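Local coordinates for protein tRNA (uracil(54)-C(5))-methyltransferase (Pyrococcus abyssi, PDB 2JJQ) that catalyses S-adenosyl-L-methionine-dependent methylation of uridine 54 in tRNA at C5, giving 5-methyluridine, at residues E166-I180 with N216-S228. Numbering follows the deposited sequence.
Sequences EAIERLKEFIEEEKI and NLPDPTNYFDFDS
F174 leaves helix 162-178 with CG anti to the backbone N (chi1 -171°), which sends its ring into loop 216-228, while Y223 holds CG beside its own backbone N (chi1 -68°) and lays its ring along the helix flank. F174 CA therefore sits over the face of the Y223 ring in a CH-pi contact, 4.0 Å from the centroid, and the two rings meet obliquely. F224 turns its edge to the face of F174 in an offset edge-to-face pair, planes at 88°, and its CE1 and CZ lie obliquely against R170 CB and L171 CA. P218, P220 and L217 close round the outer end of F174; P218 O approaches the ring edge, 3.2 Å from F174 CZ, and I180 CD1 lies over one face. R170, bent at chi2, gives NH1 to Y223 O (2.7 Å) from above the carbonyl plane, and NH2 to the anti lone pair of D225 OD2 (2.7 Å), with D225 OD2 in the plane of the R170 guanidinium. E166 OE2 adds only charge to R170 NH2, but water 1 links that oxygen to D225 N. At the other end Y223 OH donates to E178 OE2 (2.7 Å), which water 3 joins to D219 O. A167 and L171 also reach M195 of strand 192-199, and F224 meets F210, so loop and helix pack together beside the five-stranded sheet. The guanidinium, pinned by a carbonyl and a carboxylate, probably offsets the nearby acidic charges of E166 and D225, and the bond from the tyrosine hydroxyl probably helps to fix the E178 carboxylate.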
ATOM      1  N   GLU A 166       9.536  10.446 -16.984  1.00 22.89           N
ATOM      2  CA  GLU A 166       9.383  11.876 -17.217  1.00 22.66           C
ATOM      3  C   GLU A 166       9.725  12.729 -15.960  1.00 21.27           C
ATOM      4  O   GLU A 166      10.441  13.757 -16.039  1.00 20.22           O
ATOM      5  CB  GLU A 166       7.968  12.233 -17.731  1.00 24.27           C
ATOM      6  CG  GLU A 166       7.716  13.775 -17.529  1.00 27.85           C
ATOM      7  CD  GLU A 166       6.408  14.336 -18.126  1.00 33.34           C
ATOM      8  OE1 GLU A 166       5.562  13.559 -18.624  1.00 34.47           O
ATOM      9  OE2 GLU A 166       6.227  15.583 -18.058  1.00 35.05           O
ATOM     10  N   ALA A 167       9.233  12.329 -14.794  1.00 19.60           N
ATOM     11  CA  ALA A 167       9.497  13.111 -13.596  1.00 18.40           C
ATOM     12  C   ALA A 167      10.971  13.097 -13.273  1.00 17.70           C
ATOM     13  O   ALA A 167      11.535  14.107 -12.901  1.00 16.75           O
ATOM     14  CB  ALA A 167       8.665  12.576 -12.384  1.00 18.39           C
ATOM     15  N   ILE A 168      11.575  11.919 -13.373  1.00 18.00           N
ATOM     16  CA  ILE A 168      12.980  11.788 -13.095  1.00 18.48           C
ATOM     17  C   ILE A 168      13.762  12.653 -14.090  1.00 18.61           C
ATOM     18  O   ILE A 168      14.626  13.431 -13.723  1.00 18.28           O
ATOM     19  CB  ILE A 168      13.405  10.311 -13.082  1.00 19.44           C
ATOM     20  CG1 ILE A 168      12.779   9.624 -11.846  1.00 19.60           C
ATOM     21  CG2 ILE A 168      14.932  10.193 -12.900  1.00 18.97           C
ATOM     22  CD1 ILE A 168      12.889   8.084 -11.909  1.00 21.64           C
ATOM     23  N   GLU A 169      13.427  12.563 -15.356  1.00 19.54           N
ATOM     24  CA  GLU A 169      14.218  13.350 -16.285  1.00 21.49           C
ATOM     25  C   GLU A 169      14.067  14.859 -16.049  1.00 20.77           C
ATOM     26  O   GLU A 169      15.075  15.571 -16.055  1.00 21.22           O
ATOM     27  CB  GLU A 169      13.945  12.927 -17.721  1.00 22.10           C
ATOM     28  CG  GLU A 169      12.677  13.406 -18.333  1.00 31.24           C
ATOM     29  CD  GLU A 169      12.588  12.971 -19.802  1.00 39.76           C
ATOM     30  OE1 GLU A 169      12.524  11.743 -20.054  1.00 42.85           O
ATOM     31  OE2 GLU A 169      12.614  13.858 -20.695  1.00 42.86           O
ATOM     32  N   ARG A 170      12.847  15.346 -15.758  1.00 20.61           N
ATOM     33  CA  ARG A 170      12.675  16.756 -15.408  1.00 20.27           C
ATOM     34  C   ARG A 170      13.396  17.099 -14.116  1.00 19.06           C
ATOM     35  O   ARG A 170      13.878  18.212 -13.920  1.00 18.87           O
ATOM     36  CB  ARG A 170      11.214  17.124 -15.228  1.00 20.26           C
ATOM     37  CG  ARG A 170      10.283  16.776 -16.372  1.00 24.05           C
ATOM     38  CD  ARG A 170      10.481  17.614 -17.563  1.00 31.83           C
ATOM     39  NE  ARG A 170       9.309  17.448 -18.454  1.00 36.65           N
ATOM     40  CZ  ARG A 170       8.340  18.353 -18.541  1.00 36.09           C
ATOM     41  NH1 ARG A 170       8.438  19.449 -17.813  1.00 31.52           N
ATOM     42  NH2 ARG A 170       7.311  18.187 -19.369  1.00 38.45           N
ATOM     43  N   LEU A 171      13.410  16.151 -13.183  1.00 18.65           N
ATOM     44  CA  LEU A 171      13.997  16.468 -11.900  1.00 18.52           C
ATOM     45  C   LEU A 171      15.489  16.752 -12.097  1.00 18.35           C
ATOM     46  O   LEU A 171      16.058  17.652 -11.480  1.00 17.42           O
ATOM     47  CB  LEU A 171      13.828  15.283 -10.924  1.00 18.29           C
ATOM     48  CG  LEU A 171      14.472  15.512  -9.549  1.00 19.67           C
ATOM     49  CD1 LEU A 171      14.076  16.810  -8.817  1.00 20.59           C
ATOM     50  CD2 LEU A 171      14.188  14.254  -8.647  1.00 21.35           C
ATOM     51  N   LYS A 172      16.127  15.921 -12.912  1.00 20.57           N
ATOM     52  CA  LYS A 172      17.569  16.079 -13.155  1.00 22.14           C
ATOM     53  C   LYS A 172      17.864  17.470 -13.754  1.00 22.43           C
ATOM     54  O   LYS A 172      18.800  18.150 -13.342  1.00 23.05           O
ATOM     55  CB  LYS A 172      18.072  14.933 -14.055  1.00 21.87           C
ATOM     56  CG  LYS A 172      18.199  13.634 -13.269  1.00 24.18           C
ATOM     57  CD  LYS A 172      18.514  12.517 -14.202  1.00 27.80           C
ATOM     58  CE  LYS A 172      18.763  11.259 -13.456  1.00 28.18           C
ATOM     59  NZ  LYS A 172      18.709  10.082 -14.390  1.00 31.80           N
ATOM     60  N   GLU A 173      17.016  17.917 -14.681  1.00 23.45           N
ATOM     61  CA  GLU A 173      17.171  19.267 -15.276  1.00 24.34           C
ATOM     62  C   GLU A 173      17.027  20.386 -14.265  1.00 23.62           C
ATOM     63  O   GLU A 173      17.835  21.326 -14.244  1.00 23.03           O
ATOM     64  CB  GLU A 173      16.135  19.490 -16.350  1.00 24.73           C
ATOM     65  CG  GLU A 173      16.369  18.741 -17.632  1.00 29.21           C
ATOM     66  CD  GLU A 173      15.095  18.733 -18.483  1.00 36.11           C
ATOM     67  OE1 GLU A 173      14.182  19.551 -18.203  1.00 36.73           O
ATOM     68  OE2 GLU A 173      14.992  17.899 -19.415  1.00 37.82           O
ATOM     69  N   PHE A 174      15.994  20.270 -13.418  1.00 22.47           N
ATOM     70  CA  PHE A 174      15.713  21.167 -12.294  1.00 21.34           C
ATOM     71  C   PHE A 174      16.920  21.270 -11.357  1.00 22.54           C
ATOM     72  O   PHE A 174      17.375  22.378 -11.016  1.00 23.50           O
ATOM     73  CB  PHE A 174      14.490  20.605 -11.512  1.00 19.86           C
ATOM     74  CG  PHE A 174      13.925  21.517 -10.449  1.00 21.15           C
ATOM     75  CD1 PHE A 174      13.786  22.896 -10.658  1.00 19.46           C
ATOM     76  CD2 PHE A 174      13.423  20.964  -9.250  1.00 21.13           C
ATOM     77  CE1 PHE A 174      13.251  23.722  -9.672  1.00 19.13           C
ATOM     78  CE2 PHE A 174      12.875  21.772  -8.263  1.00 23.54           C
ATOM     79  CZ  PHE A 174      12.787  23.178  -8.458  1.00 22.04           C
ATOM     80  N   ILE A 175      17.419  20.115 -10.939  1.00 21.09           N
ATOM     81  CA  ILE A 175      18.514  20.062 -10.028  1.00 22.61           C
ATOM     82  C   ILE A 175      19.722  20.688 -10.736  1.00 23.43           C
ATOM     83  O   ILE A 175      20.480  21.441 -10.147  1.00 23.49           O
ATOM     84  CB  ILE A 175      18.868  18.596  -9.665  1.00 21.48           C
ATOM     85  CG1 ILE A 175      17.851  18.049  -8.646  1.00 21.15           C
ATOM     86  CG2 ILE A 175      20.224  18.548  -8.957  1.00 22.72           C
ATOM     87  CD1 ILE A 175      17.909  16.545  -8.461  1.00 21.76           C
ATOM     88  N   GLU A 176      19.915  20.326 -11.988  1.00 25.71           N
ATOM     89  CA  GLU A 176      21.152  20.756 -12.645  1.00 28.05           C
ATOM     90  C   GLU A 176      21.100  22.251 -12.897  1.00 28.28           C
ATOM     91  O   GLU A 176      22.073  22.996 -12.645  1.00 29.11           O
ATOM     92  CB  GLU A 176      21.363  20.017 -13.951  1.00 28.91           C
ATOM     93  CG  GLU A 176      22.461  20.681 -14.825  1.00 33.40           C
ATOM     94  CD  GLU A 176      22.770  19.866 -16.045  1.00 39.50           C
ATOM     95  OE1 GLU A 176      22.786  18.615 -15.905  1.00 44.11           O
ATOM     96  OE2 GLU A 176      22.997  20.460 -17.135  1.00 43.12           O
ATOM     97  N   GLU A 177      19.978  22.717 -13.415  1.00 28.20           N
ATOM     98  CA  GLU A 177      19.931  24.101 -13.886  1.00 28.81           C
ATOM     99  C   GLU A 177      19.691  25.100 -12.805  1.00 28.14           C
ATOM    100  O   GLU A 177      20.059  26.270 -12.976  1.00 29.57           O
ATOM    101  CB  GLU A 177      18.894  24.314 -14.985  1.00 28.52           C
ATOM    102  CG  GLU A 177      19.079  23.417 -16.157  1.00 31.61           C
ATOM    103  CD  GLU A 177      17.944  23.578 -17.146  1.00 34.28           C
ATOM    104  OE1 GLU A 177      17.359  24.691 -17.191  1.00 32.33           O
ATOM    105  OE2 GLU A 177      17.670  22.600 -17.883  1.00 38.55           O
ATOM    106  N   GLU A 178      19.101  24.668 -11.690  1.00 26.64           N
ATOM    107  CA  GLU A 178      18.902  25.540 -10.550  1.00 25.69           C
ATOM    108  C   GLU A 178      19.942  25.259  -9.465  1.00 26.01           C
ATOM    109  O   GLU A 178      19.879  25.861  -8.396  1.00 25.37           O
ATOM    110  CB  GLU A 178      17.476  25.385  -9.965  1.00 26.14           C
ATOM    111  CG  GLU A 178      16.367  25.824 -10.928  1.00 27.36           C
ATOM    112  CD  GLU A 178      16.402  27.341 -11.256  1.00 32.06           C
ATOM    113  OE1 GLU A 178      16.937  28.142 -10.448  1.00 28.19           O
ATOM    114  OE2 GLU A 178      15.886  27.710 -12.340  1.00 35.18           O
ATOM    115  N   LYS A 179      20.873  24.339  -9.755  1.00 26.23           N
ATOM    116  CA  LYS A 179      21.987  23.981  -8.842  1.00 26.42           C
ATOM    117  C   LYS A 179      21.438  23.683  -7.451  1.00 25.55           C
ATOM    118  O   LYS A 179      21.777  24.324  -6.437  1.00 25.74           O
ATOM    119  CB  LYS A 179      23.058  25.088  -8.842  1.00 26.94           C
ATOM    120  CG  LYS A 179      23.672  25.305 -10.243  1.00 29.81           C
ATOM    121  CD  LYS A 179      24.315  23.980 -10.803  1.00 35.30           C
ATOM    122  CE  LYS A 179      24.906  24.168 -12.218  1.00 36.64           C
ATOM    123  NZ  LYS A 179      24.942  22.906 -13.028  1.00 39.12           N
ATOM    124  N   ILE A 180      20.525  22.717  -7.409  1.00 23.68           N
ATOM    125  CA  ILE A 180      19.880  22.406  -6.143  1.00 23.17           C
ATOM    126  C   ILE A 180      20.713  21.424  -5.308  1.00 21.80           C
ATOM    127  O   ILE A 180      21.117  20.369  -5.798  1.00 22.82           O
ATOM    128  CB  ILE A 180      18.489  21.783  -6.396  1.00 22.66           C
ATOM    129  CG1 ILE A 180      17.673  22.695  -7.326  1.00 19.08           C
ATOM    130  CG2 ILE A 180      17.803  21.503  -5.066  1.00 22.69           C
ATOM    131  CD1 ILE A 180      16.220  22.199  -7.548  1.00 20.45           C
ATOM    132  N   ASN A 216      15.002  27.159   0.573  1.00 24.47           N
ATOM    133  CA  ASN A 216      14.174  27.870  -0.384  1.00 25.45           C
ATOM    134  C   ASN A 216      14.166  27.106  -1.700  1.00 23.74           C
ATOM    135  O   ASN A 216      15.176  27.025  -2.403  1.00 22.69           O
ATOM    136  CB  ASN A 216      14.777  29.282  -0.564  1.00 27.19           C
ATOM    137  CG  ASN A 216      14.913  30.037   0.777  1.00 33.16           C
ATOM    138  OD1 ASN A 216      16.026  30.198   1.327  1.00 39.72           O
ATOM    139  ND2 ASN A 216      13.781  30.473   1.320  1.00 37.65           N
ATOM    140  N   LEU A 217      13.031  26.516  -2.044  1.00 21.34           N
ATOM    141  CA  LEU A 217      12.970  25.734  -3.260  1.00 21.17           C
ATOM    142  C   LEU A 217      12.842  26.706  -4.446  1.00 21.84           C
ATOM    143  O   LEU A 217      11.926  27.542  -4.458  1.00 21.57           O
ATOM    144  CB  LEU A 217      11.718  24.831  -3.215  1.00 20.78           C
ATOM    145  CG  LEU A 217      11.622  23.849  -4.382  1.00 17.89           C
ATOM    146  CD1 LEU A 217      12.704  22.751  -4.311  1.00 16.87           C
ATOM    147  CD2 LEU A 217      10.190  23.240  -4.457  1.00 17.36           C
ATOM    148  N   PRO A 218      13.758  26.613  -5.417  1.00 22.98           N
ATOM    149  CA  PRO A 218      13.610  27.332  -6.680  1.00 23.48           C
ATOM    150  C   PRO A 218      12.230  27.058  -7.319  1.00 24.51           C
ATOM    151  O   PRO A 218      11.693  25.956  -7.197  1.00 23.56           O
ATOM    152  CB  PRO A 218      14.709  26.734  -7.547  1.00 23.76           C
ATOM    153  CG  PRO A 218      15.798  26.327  -6.521  1.00 24.33           C
ATOM    154  CD  PRO A 218      14.967  25.767  -5.393  1.00 23.62           C
ATOM    155  N   ASP A 219      11.667  28.068  -7.987  1.00 23.68           N
ATOM    156  CA  ASP A 219      10.404  27.930  -8.709  1.00 22.98           C
ATOM    157  C   ASP A 219      10.435  26.684  -9.577  1.00 21.45           C
ATOM    158  O   ASP A 219      11.251  26.586 -10.469  1.00 21.48           O
ATOM    159  CB  ASP A 219      10.208  29.166  -9.573  1.00 23.48           C
ATOM    160  CG  ASP A 219       8.896  29.159 -10.293  1.00 27.73           C
ATOM    161  OD1 ASP A 219       8.118  28.187 -10.164  1.00 28.42           O
ATOM    162  OD2 ASP A 219       8.648  30.153 -11.008  1.00 36.86           O
ATOM    163  N   PRO A 220       9.552  25.688  -9.297  1.00 21.49           N
ATOM    164  CA  PRO A 220       9.575  24.443 -10.049  1.00 20.17           C
ATOM    165  C   PRO A 220       8.687  24.476 -11.304  1.00 20.96           C
ATOM    166  O   PRO A 220       8.756  23.607 -12.118  1.00 19.34           O
ATOM    167  CB  PRO A 220       9.010  23.428  -9.027  1.00 21.15           C
ATOM    168  CG  PRO A 220       8.050  24.242  -8.202  1.00 20.63           C
ATOM    169  CD  PRO A 220       8.618  25.636  -8.139  1.00 21.01           C
ATOM    170  N   THR A 221       7.895  25.529 -11.456  1.00 21.70           N
ATOM    171  CA  THR A 221       6.896  25.675 -12.509  1.00 24.91           C
ATOM    172  C   THR A 221       7.424  25.610 -13.930  1.00 24.78           C
ATOM    173  O   THR A 221       6.751  25.115 -14.812  1.00 25.81           O
ATOM    174  CB  THR A 221       6.140  26.994 -12.261  1.00 24.45           C
ATOM    175  OG1 THR A 221       5.169  26.730 -11.242  1.00 30.18           O
ATOM    176  CG2 THR A 221       5.468  27.434 -13.459  1.00 31.05           C
ATOM    177  N   ASN A 222       8.626  26.096 -14.157  1.00 24.93           N
ATOM    178  CA  ASN A 222       9.224  25.977 -15.493  1.00 26.74           C
ATOM    179  C   ASN A 222       9.872  24.630 -15.779  1.00 25.72           C
ATOM    180  O   ASN A 222      10.381  24.414 -16.864  1.00 26.85           O
ATOM    181  CB  ASN A 222      10.263  27.074 -15.721  1.00 28.29           C
ATOM    182  CG  ASN A 222       9.620  28.440 -15.883  1.00 32.08           C
ATOM    183  OD1 ASN A 222      10.102  29.428 -15.322  1.00 38.93           O
ATOM    184  ND2 ASN A 222       8.516  28.495 -16.631  1.00 36.15           N
ATOM    185  N   TYR A 223       9.847  23.721 -14.808  1.00 21.97           N
ATOM    186  CA  TYR A 223      10.502  22.445 -15.017  1.00 20.70           C
ATOM    187  C   TYR A 223       9.534  21.294 -15.078  1.00 19.61           C
ATOM    188  O   TYR A 223       9.862  20.249 -15.620  1.00 18.43           O
ATOM    189  CB  TYR A 223      11.515  22.205 -13.896  1.00 19.92           C
ATOM    190  CG  TYR A 223      12.655  23.171 -14.009  1.00 20.78           C
ATOM    191  CD1 TYR A 223      13.762  22.887 -14.836  1.00 22.15           C
ATOM    192  CD2 TYR A 223      12.608  24.404 -13.358  1.00 23.53           C
ATOM    193  CE1 TYR A 223      14.813  23.808 -14.959  1.00 25.26           C
ATOM    194  CE2 TYR A 223      13.640  25.306 -13.473  1.00 24.50           C
ATOM    195  CZ  TYR A 223      14.735  25.005 -14.270  1.00 25.30           C
ATOM    196  OH  TYR A 223      15.759  25.935 -14.371  1.00 28.64           O
ATOM    197  N   PHE A 224       8.358  21.477 -14.476  1.00 19.43           N
ATOM    198  CA  PHE A 224       7.331  20.412 -14.449  1.00 20.11           C
ATOM    199  C   PHE A 224       6.008  20.909 -14.988  1.00 21.86           C
ATOM    200  O   PHE A 224       5.668  22.066 -14.782  1.00 22.82           O
ATOM    201  CB  PHE A 224       7.124  19.905 -13.011  1.00 19.20           C
ATOM    202  CG  PHE A 224       8.353  19.285 -12.436  1.00 17.60           C
ATOM    203  CD1 PHE A 224       8.557  17.922 -12.556  1.00 16.31           C
ATOM    204  CD2 PHE A 224       9.349  20.082 -11.850  1.00 19.79           C
ATOM    205  CE1 PHE A 224       9.686  17.331 -12.089  1.00 16.30           C
ATOM    206  CE2 PHE A 224      10.504  19.500 -11.362  1.00 18.10           C
ATOM    207  CZ  PHE A 224      10.691  18.127 -11.513  1.00 19.70           C
ATOM    208  N   ASP A 225       5.281  20.019 -15.662  1.00 23.08           N
ATOM    209  CA  ASP A 225       3.986  20.341 -16.243  1.00 25.15           C
ATOM    210  C   ASP A 225       2.836  19.559 -15.599  1.00 23.30           C
ATOM    211  O   ASP A 225       1.722  19.515 -16.152  1.00 23.72           O
ATOM    212  CB  ASP A 225       3.985  20.050 -17.747  1.00 27.77           C
ATOM    213  CG  ASP A 225       4.894  20.962 -18.500  1.00 34.98           C
ATOM    214  OD1 ASP A 225       4.662  22.217 -18.417  1.00 41.79           O
ATOM    215  OD2 ASP A 225       5.861  20.430 -19.138  1.00 42.47           O
ATOM    216  N   PHE A 226       3.064  19.025 -14.411  1.00 19.51           N
ATOM    217  CA  PHE A 226       2.066  18.172 -13.783  1.00 17.49           C
ATOM    218  C   PHE A 226       0.937  19.023 -13.186  1.00 16.91           C
ATOM    219  O   PHE A 226       1.078  20.244 -12.964  1.00 16.79           O
ATOM    220  CB  PHE A 226       2.732  17.305 -12.693  1.00 15.79           C
ATOM    221  CG  PHE A 226       3.730  16.336 -13.222  1.00 17.28           C
ATOM    222  CD1 PHE A 226       3.476  15.610 -14.402  1.00 17.95           C
ATOM    223  CD2 PHE A 226       4.939  16.128 -12.520  1.00 19.98           C
ATOM    224  CE1 PHE A 226       4.420  14.685 -14.877  1.00 17.20           C
ATOM    225  CE2 PHE A 226       5.888  15.218 -12.985  1.00 18.44           C
ATOM    226  CZ  PHE A 226       5.636  14.499 -14.184  1.00 18.81           C
ATOM    227  N   ASP A 227      -0.209  18.403 -12.948  1.00 14.99           N
ATOM    228  CA  ASP A 227      -1.360  19.134 -12.419  1.00 15.69           C
ATOM    229  C   ASP A 227      -1.132  19.782 -11.061  1.00 14.96           C
ATOM    230  O   ASP A 227      -1.734  20.815 -10.752  1.00 15.84           O
ATOM    231  CB  ASP A 227      -2.511  18.151 -12.268  1.00 15.30           C
ATOM    232  CG  ASP A 227      -2.752  17.378 -13.555  1.00 17.61           C
ATOM    233  OD1 ASP A 227      -3.744  17.734 -14.229  1.00 22.79           O
ATOM    234  OD2 ASP A 227      -1.931  16.487 -13.886  1.00 19.19           O
ATOM    235  N   SER A 228      -0.321  19.154 -10.214  1.00 13.71           N
ATOM    236  CA  SER A 228      -0.081  19.694  -8.856  1.00 13.04           C
ATOM    237  C   SER A 228       1.429  19.548  -8.560  1.00 13.72           C
ATOM    238  O   SER A 228       2.000  18.462  -8.822  1.00 13.18           O
ATOM    239  CB  SER A 228      -0.927  18.894  -7.823  1.00 11.46           C
ATOM    240  OG  SER A 228      -0.657  19.307  -6.491  1.00 14.10           O
TER
HETATM  241  O   HOH W   1       6.477  17.396 -15.752  1.00 27.25           O
HETATM  242  O   HOH W   2       8.266  22.024 -18.616  1.00 42.96           O
HETATM  243  O   HOH W   3      12.979  28.191 -11.734  1.00 36.62           O